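Local coordinates for benzoate transport porin BenP (Acinetobacter baumannii AB307-0294, PDB 5DL8), which probably serves as an outer-membrane porin of the OprD family, a beta-barrel channel thought to let small molecules such as benzoate across the outer membrane, at residues His278-Ala292 / Phe313-Tyr327. Numbering follows the deposited sequence. Where two conformers were deposited one is given.
Sequences HTFGLGYQQIIGESA and FFKEDEKSYHVMYGY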
loop_
_atom_site.group_PDB
_atom_site.type_symbol
_atom_site.label_atom_id
_atom_site.label_comp_id
_atom_site.label_asym_id
_atom_site.label_seq_id
_atom_site.Cartn_x
_atom_site.Cartn_y
_atom_site.Cartn_z
ATOM N N HIS A 278 -12.877 -15.804 14.637
ATOM C CA HIS A 278 -11.713 -16.382 13.964
ATOM C C HIS A 278 -11.738 -16.090 12.510
ATOM O O HIS A 278 -12.846 -16.090 11.901
ATOM C CB HIS A 278 -11.750 -17.897 14.063
ATOM C CG HIS A 278 -12.036 -18.413 15.425
ATOM N ND1 HIS A 278 -11.047 -18.903 16.236
ATOM C CD2 HIS A 278 -13.197 -18.596 16.086
ATOM C CE1 HIS A 278 -11.584 -19.378 17.342
ATOM N NE2 HIS A 278 -12.890 -19.215 17.265
ATOM N N THR A 279 -10.537 -16.023 11.945
ATOM C CA THR A 279 -10.268 -15.853 10.471
ATOM C C THR A 279 -9.177 -16.875 10.062
ATOM O O THR A 279 -8.182 -17.009 10.770
ATOM C CB THR A 279 -9.816 -14.414 10.169
ATOM O OG1 THR A 279 -10.879 -13.511 10.439
ATOM C CG2 THR A 279 -9.465 -14.228 8.651
ATOM N N PHE A 280 -9.371 -17.659 8.990
ATOM C CA PHE A 280 -8.347 -18.609 8.494
ATOM C C PHE A 280 -8.251 -18.407 6.992
ATOM O O PHE A 280 -9.245 -18.454 6.258
ATOM C CB PHE A 280 -8.646 -20.099 8.841
ATOM C CG PHE A 280 -7.466 -21.109 8.546
ATOM C CD1 PHE A 280 -6.405 -21.306 9.452
ATOM C CD2 PHE A 280 -7.477 -21.952 7.415
ATOM C CE1 PHE A 280 -5.392 -22.244 9.205
ATOM C CE2 PHE A 280 -6.445 -22.866 7.184
ATOM C CZ PHE A 280 -5.416 -23.013 8.068
ATOM N N GLY A 281 -7.040 -18.226 6.519
ATOM C CA GLY A 281 -6.817 -18.026 5.048
ATOM C C GLY A 281 -5.749 -18.969 4.523
ATOM O O GLY A 281 -4.785 -19.383 5.271
ATOM N N LEU A 282 -5.947 -19.386 3.262
ATOM C CA LEU A 282 -4.924 -20.093 2.495
ATOM C C LEU A 282 -4.807 -19.406 1.170
ATOM O O LEU A 282 -5.830 -19.148 0.511
ATOM C CB LEU A 282 -5.329 -21.553 2.164
ATOM C CG LEU A 282 -5.621 -22.512 3.271
ATOM C CD1 LEU A 282 -6.464 -23.753 2.831
ATOM C CD2 LEU A 282 -4.257 -22.876 3.814
ATOM N N GLY A 283 -3.559 -19.208 0.708
ATOM C CA GLY A 283 -3.356 -18.696 -0.620
ATOM C C GLY A 283 -2.179 -19.361 -1.347
ATOM O O GLY A 283 -1.263 -19.967 -0.714
ATOM N N TYR A 284 -2.190 -19.137 -2.664
ATOM C CA TYR A 284 -1.202 -19.637 -3.617
ATOM C C TYR A 284 -0.897 -18.508 -4.619
ATOM O O TYR A 284 -1.782 -17.791 -5.043
ATOM C CB TYR A 284 -1.667 -20.885 -4.363
ATOM C CG TYR A 284 -0.587 -21.364 -5.373
ATOM C CD1 TYR A 284 0.622 -21.960 -4.915
ATOM C CD2 TYR A 284 -0.726 -21.126 -6.816
ATOM C CE1 TYR A 284 1.593 -22.390 -5.832
ATOM C CE2 TYR A 284 0.284 -21.525 -7.745
ATOM C CZ TYR A 284 1.414 -22.206 -7.251
ATOM O OH TYR A 284 2.433 -22.621 -8.086
ATOM N N GLN A 285 0.354 -18.342 -4.932
ATOM C CA GLN A 285 0.807 -17.389 -5.897
ATOM C C GLN A 285 2.004 -17.917 -6.713
ATOM O O GLN A 285 2.951 -18.579 -6.233
ATOM C CB GLN A 285 1.215 -16.050 -5.219
ATOM C CG GLN A 285 2.106 -15.089 -6.008
ATOM C CD GLN A 285 2.330 -13.763 -5.212
ATOM O OE1 GLN A 285 1.412 -13.001 -5.000
ATOM N NE2 GLN A 285 3.562 -13.544 -4.732
ATOM N N GLN A 286 1.989 -17.536 -7.964
ATOM C CA GLN A 286 3.016 -17.956 -8.877
ATOM C C GLN A 286 3.465 -16.845 -9.803
ATOM O O GLN A 286 2.609 -16.226 -10.415
ATOM C CB GLN A 286 2.494 -19.125 -9.743
ATOM C CG GLN A 286 3.621 -19.915 -10.276
ATOM C CD GLN A 286 3.256 -21.192 -11.042
ATOM O OE1 GLN A 286 2.509 -22.018 -10.566
ATOM N NE2 GLN A 286 3.943 -21.397 -12.208
ATOM N N ILE A 287 4.769 -16.728 -10.036
ATOM C CA ILE A 287 5.272 -15.731 -10.914
ATOM C C ILE A 287 5.770 -16.496 -12.143
ATOM O O ILE A 287 6.545 -17.542 -12.041
ATOM C CB ILE A 287 6.490 -14.966 -10.331
ATOM C CG1 ILE A 287 6.201 -14.549 -8.903
ATOM C CG2 ILE A 287 6.941 -13.857 -11.318
ATOM C CD1 ILE A 287 5.062 -13.544 -8.829
ATOM N N ILE A 288 5.417 -15.975 -13.320
ATOM C CA ILE A 288 5.668 -16.698 -14.634
ATOM C C ILE A 288 6.291 -15.791 -15.666
ATOM O O ILE A 288 5.907 -14.617 -15.764
ATOM C CB ILE A 288 4.384 -17.339 -15.252
ATOM C CG1 ILE A 288 3.533 -18.043 -14.168
ATOM C CG2 ILE A 288 4.763 -18.416 -16.349
ATOM C CD1 ILE A 288 2.104 -18.292 -14.521
ATOM N N GLY A 289 7.275 -16.305 -16.391
ATOM C CA GLY A 289 7.950 -15.501 -17.370
ATOM C C GLY A 289 9.432 -15.449 -17.123
ATOM O O GLY A 289 9.970 -16.167 -16.261
ATOM N N GLU A 290 10.082 -14.666 -17.943
ATOM C CA GLU A 290 11.475 -14.552 -17.921
ATOM C C GLU A 290 12.023 -13.452 -16.956
ATOM O O GLU A 290 13.242 -13.238 -16.966
ATOM C CB GLU A 290 11.989 -14.335 -19.378
ATOM C CG GLU A 290 11.799 -15.585 -20.183
ATOM C CD GLU A 290 12.278 -15.445 -21.687
ATOM O OE1 GLU A 290 12.372 -14.298 -22.190
ATOM O OE2 GLU A 290 12.575 -16.521 -22.270
ATOM N N SER A 291 11.178 -12.773 -16.175
ATOM C CA SER A 291 11.687 -11.826 -15.196
ATOM C C SER A 291 10.932 -12.011 -13.868
ATOM O O SER A 291 9.870 -12.658 -13.790
ATOM C CB SER A 291 11.629 -10.388 -15.687
ATOM O OG SER A 291 10.321 -9.817 -15.495
ATOM N N ALA A 292 11.569 -11.493 -12.785
ATOM C CA ALA A 292 10.840 -11.173 -11.542
ATOM C C ALA A 292 9.679 -10.180 -11.838
ATOM O O ALA A 292 9.715 -9.401 -12.833
ATOM C CB ALA A 292 11.825 -10.535 -10.507
ATOM N N PHE A 313 7.515 -12.324 -2.297
ATOM C CA PHE A 313 7.558 -13.583 -2.958
ATOM C C PHE A 313 7.291 -13.354 -4.450
ATOM O O PHE A 313 6.446 -14.045 -5.012
ATOM C CB PHE A 313 6.568 -14.465 -2.222
ATOM C CG PHE A 313 6.971 -14.732 -0.758
ATOM C CD1 PHE A 313 6.762 -13.799 0.222
ATOM C CD2 PHE A 313 7.596 -15.915 -0.418
ATOM C CE1 PHE A 313 7.178 -14.077 1.511
ATOM C CE2 PHE A 313 7.939 -16.217 0.865
ATOM C CZ PHE A 313 7.818 -15.266 1.836
ATOM N N PHE A 314 7.947 -12.335 -5.035
ATOM C CA PHE A 314 7.677 -11.937 -6.446
ATOM C C PHE A 314 8.902 -12.260 -7.367
ATOM O O PHE A 314 9.062 -11.771 -8.457
ATOM C CB PHE A 314 7.166 -10.450 -6.521
ATOM C CG PHE A 314 8.023 -9.446 -5.834
ATOM C CD1 PHE A 314 9.218 -8.979 -6.427
ATOM C CD2 PHE A 314 7.648 -8.921 -4.588
ATOM C CE1 PHE A 314 10.072 -8.017 -5.739
ATOM C CE2 PHE A 314 8.498 -8.012 -3.873
ATOM C CZ PHE A 314 9.689 -7.528 -4.455
ATOM N N LYS A 315 9.791 -13.101 -6.915
ATOM C CA LYS A 315 10.968 -13.391 -7.670
ATOM C C LYS A 315 10.648 -14.360 -8.852
ATOM O O LYS A 315 9.639 -15.069 -8.861
ATOM C CB LYS A 315 12.116 -14.014 -6.800
ATOM C CG LYS A 315 12.576 -13.178 -5.618
ATOM C CD LYS A 315 13.342 -13.963 -4.528
ATOM C CE LYS A 315 13.583 -13.117 -3.339
ATOM N NZ LYS A 315 12.352 -12.759 -2.581
ATOM N N GLU A 316 11.542 -14.314 -9.829
ATOM C CA GLU A 316 11.312 -15.023 -11.103
ATOM C C GLU A 316 11.067 -16.504 -10.892
ATOM O O GLU A 316 11.883 -17.199 -10.301
ATOM C CB GLU A 316 12.542 -14.869 -12.026
ATOM C CG GLU A 316 12.521 -15.685 -13.304
ATOM C CD GLU A 316 13.756 -15.406 -14.194
ATOM O OE1 GLU A 316 14.457 -14.422 -13.914
ATOM O OE2 GLU A 316 14.012 -16.133 -15.184
ATOM N N ASP A 317 9.979 -16.997 -11.439
ATOM C CA ASP A 317 9.576 -18.376 -11.265
ATOM C C ASP A 317 9.046 -18.789 -9.896
ATOM O O ASP A 317 8.725 -19.967 -9.703
ATOM C CB ASP A 317 10.677 -19.329 -11.698
ATOM C CG ASP A 317 10.947 -19.296 -13.194
ATOM O OD1 ASP A 317 10.099 -18.937 -14.026
ATOM O OD2 ASP A 317 11.966 -19.797 -13.583
ATOM N N GLU A 318 8.934 -17.843 -8.960
ATOM C CA GLU A 318 8.700 -18.181 -7.579
ATOM C C GLU A 318 7.225 -18.615 -7.392
ATOM O O GLU A 318 6.296 -17.931 -7.771
ATOM C CB GLU A 318 9.069 -17.031 -6.614
ATOM C CG GLU A 318 8.754 -17.374 -5.127
ATOM C CD GLU A 318 9.406 -16.429 -4.136
ATOM O OE1 GLU A 318 9.808 -15.328 -4.491
ATOM O OE2 GLU A 318 9.564 -16.866 -2.938
ATOM N N LYS A 319 7.070 -19.803 -6.843
ATOM C CA LYS A 319 5.799 -20.297 -6.295
ATOM C C LYS A 319 5.823 -20.119 -4.737
ATOM O O LYS A 319 6.774 -20.492 -4.001
ATOM C CB LYS A 319 5.657 -21.767 -6.589
ATOM C CG LYS A 319 5.803 -22.147 -8.057
ATOM C CD LYS A 319 5.577 -23.692 -8.148
ATOM C CE LYS A 319 5.372 -24.334 -9.544
ATOM N NZ LYS A 319 6.710 -24.200 -10.200
ATOM N N SER A 320 4.713 -19.612 -4.242
ATOM C CA SER A 320 4.486 -19.441 -2.761
ATOM C C SER A 320 3.114 -19.939 -2.191
ATOM O O SER A 320 2.033 -19.809 -2.841
ATOM C CB SER A 320 4.756 -18.001 -2.419
ATOM O OG SER A 320 3.957 -17.149 -3.226
ATOM N N TYR A 321 3.172 -20.444 -0.950
ATOM C CA TYR A 321 2.063 -21.054 -0.209
ATOM C C TYR A 321 1.873 -20.258 1.046
ATOM O O TYR A 321 2.855 -20.059 1.810
ATOM C CB TYR A 321 2.327 -22.545 0.121
ATOM C CG TYR A 321 2.724 -23.351 -1.107
ATOM C CD1 TYR A 321 4.014 -23.315 -1.503
ATOM C CD2 TYR A 321 1.843 -24.063 -1.870
ATOM C CE1 TYR A 321 4.463 -23.916 -2.622
ATOM C CE2 TYR A 321 2.303 -24.748 -3.034
ATOM C CZ TYR A 321 3.654 -24.659 -3.359
ATOM O OH TYR A 321 4.351 -25.172 -4.445
ATOM N N HIS A 322 0.634 -19.740 1.209
ATOM C CA HIS A 322 0.320 -18.681 2.216
ATOM C C HIS A 322 -0.741 -19.203 3.184
ATOM O O HIS A 322 -1.738 -19.863 2.778
ATOM C CB HIS A 322 -0.214 -17.360 1.541
ATOM C CG HIS A 322 0.715 -16.765 0.524
ATOM N ND1 HIS A 322 1.145 -15.463 0.585
ATOM C CD2 HIS A 322 1.222 -17.268 -0.617
ATOM C CE1 HIS A 322 1.899 -15.202 -0.457
ATOM N NE2 HIS A 322 1.997 -16.301 -1.168
ATOM N N VAL A 323 -0.533 -18.975 4.466
ATOM C CA VAL A 323 -1.479 -19.416 5.472
ATOM C C VAL A 323 -1.668 -18.283 6.467
ATOM O O VAL A 323 -0.666 -17.613 6.829
ATOM C CB VAL A 323 -0.920 -20.586 6.278
ATOM C CG1 VAL A 323 -1.968 -21.127 7.237
ATOM C CG2 VAL A 323 -0.479 -21.695 5.381
ATOM N N MET A 324 -2.885 -18.158 6.996
ATOM C CA MET A 324 -3.251 -17.065 7.841
ATOM C C MET A 324 -4.238 -17.557 8.953
ATOM O O MET A 324 -5.203 -18.286 8.618
ATOM C CB MET A 324 -3.926 -16.032 6.969
ATOM C CG MET A 324 -3.042 -15.227 6.004
ATOM S SD MET A 324 -3.557 -15.404 4.297
ATOM C CE MET A 324 -2.325 -14.514 3.380
ATOM N N TYR A 325 -3.975 -17.202 10.237
ATOM C CA TYR A 325 -4.926 -17.375 11.312
ATOM C C TYR A 325 -5.062 -16.098 12.123
ATOM O O TYR A 325 -4.049 -15.482 12.448
ATOM C CB TYR A 325 -4.634 -18.561 12.203
ATOM C CG TYR A 325 -5.627 -18.602 13.415
ATOM C CD1 TYR A 325 -6.965 -18.919 13.203
ATOM C CD2 TYR A 325 -5.225 -18.175 14.745
ATOM C CE1 TYR A 325 -7.883 -18.927 14.242
ATOM C CE2 TYR A 325 -6.119 -18.150 15.809
ATOM C CZ TYR A 325 -7.458 -18.562 15.576
ATOM O OH TYR A 325 -8.420 -18.567 16.612
ATOM N N GLY A 326 -6.297 -15.681 12.421
ATOM C CA GLY A 326 -6.616 -14.355 13.043
ATOM C C GLY A 326 -7.649 -14.560 14.192
ATOM O O GLY A 326 -8.589 -15.311 14.018
ATOM N N TYR A 327 -7.485 -13.891 15.345
ATOM C CA TYR A 327 -8.545 -13.872 16.347
ATOM C C TYR A 327 -8.811 -12.468 16.817
ATOM O O TYR A 327 -7.855 -11.715 17.229
ATOM C CB TYR A 327 -8.303 -14.778 17.520
ATOM C CG TYR A 327 -9.598 -14.954 18.353
ATOM C CD1 TYR A 327 -10.634 -15.760 17.902
ATOM C CD2 TYR A 327 -9.784 -14.314 19.660
ATOM C CE1 TYR A 327 -11.834 -15.925 18.628
ATOM C CE2 TYR A 327 -10.978 -14.504 20.363
ATOM C CZ TYR A 327 -11.995 -15.318 19.833
ATOM O OH TYR A 327 -13.200 -15.451 20.506
HETATM O O HOH W 1 8.856 -15.272 -13.747
HETATM O O HOH W 2 12.136 -18.056 -15.948
HETATM O O HOH W 3 8.392 -18.754 -16.038
#
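His278 and Tyr325 meet where strand 278-288 begins, beside the later part of the antiparallel strand 319-327; ND1 of His278 lies 2.7 Å from OH of Tyr325, a hydrogen bond made at the edge of both rings. With its CG beside the backbone N (chi1 -47°), the imidazole also turns one face to Tyr327, whose edge enters over the ring centre, the planes at 62°. This aromatic cluster shares one side of the sheet with Phe280, which in the conformer given probably touches Val323, and with Tyr284 and Tyr321, which lie side by side with CE1 of Tyr284 3.7 Å from CE2 of Tyr321. Tyr284 OH donates to Gln286 OE1 (2.6 Å), and the aliphatic chain of Lys319 runs alongside both residues to a salt bridge with Asp347.

On the other side are Gln285, Ser320 and His322. The extended Gln285 brings NE2 to Phe313 O (2.9 Å), above that carbonyl's plane, and NE2 also donates to Gly312 O, while Ser320 OG and His322 NE2 share a hydrogen bond. Nearer the loops, Ile287 packs CB against Lys315 O (3.5 Å), beside the type II turn Lys315-Glu318, and one water links Gly289 N to Asp317 OD1.

Paired backbone hydrogen bonds from Thr279-Gly326 to Gln285-Ser320 make this a seam of the porin barrel wall, continued by strand 263-275 beyond 278-288 and by strand 336-349 beyond 319-327.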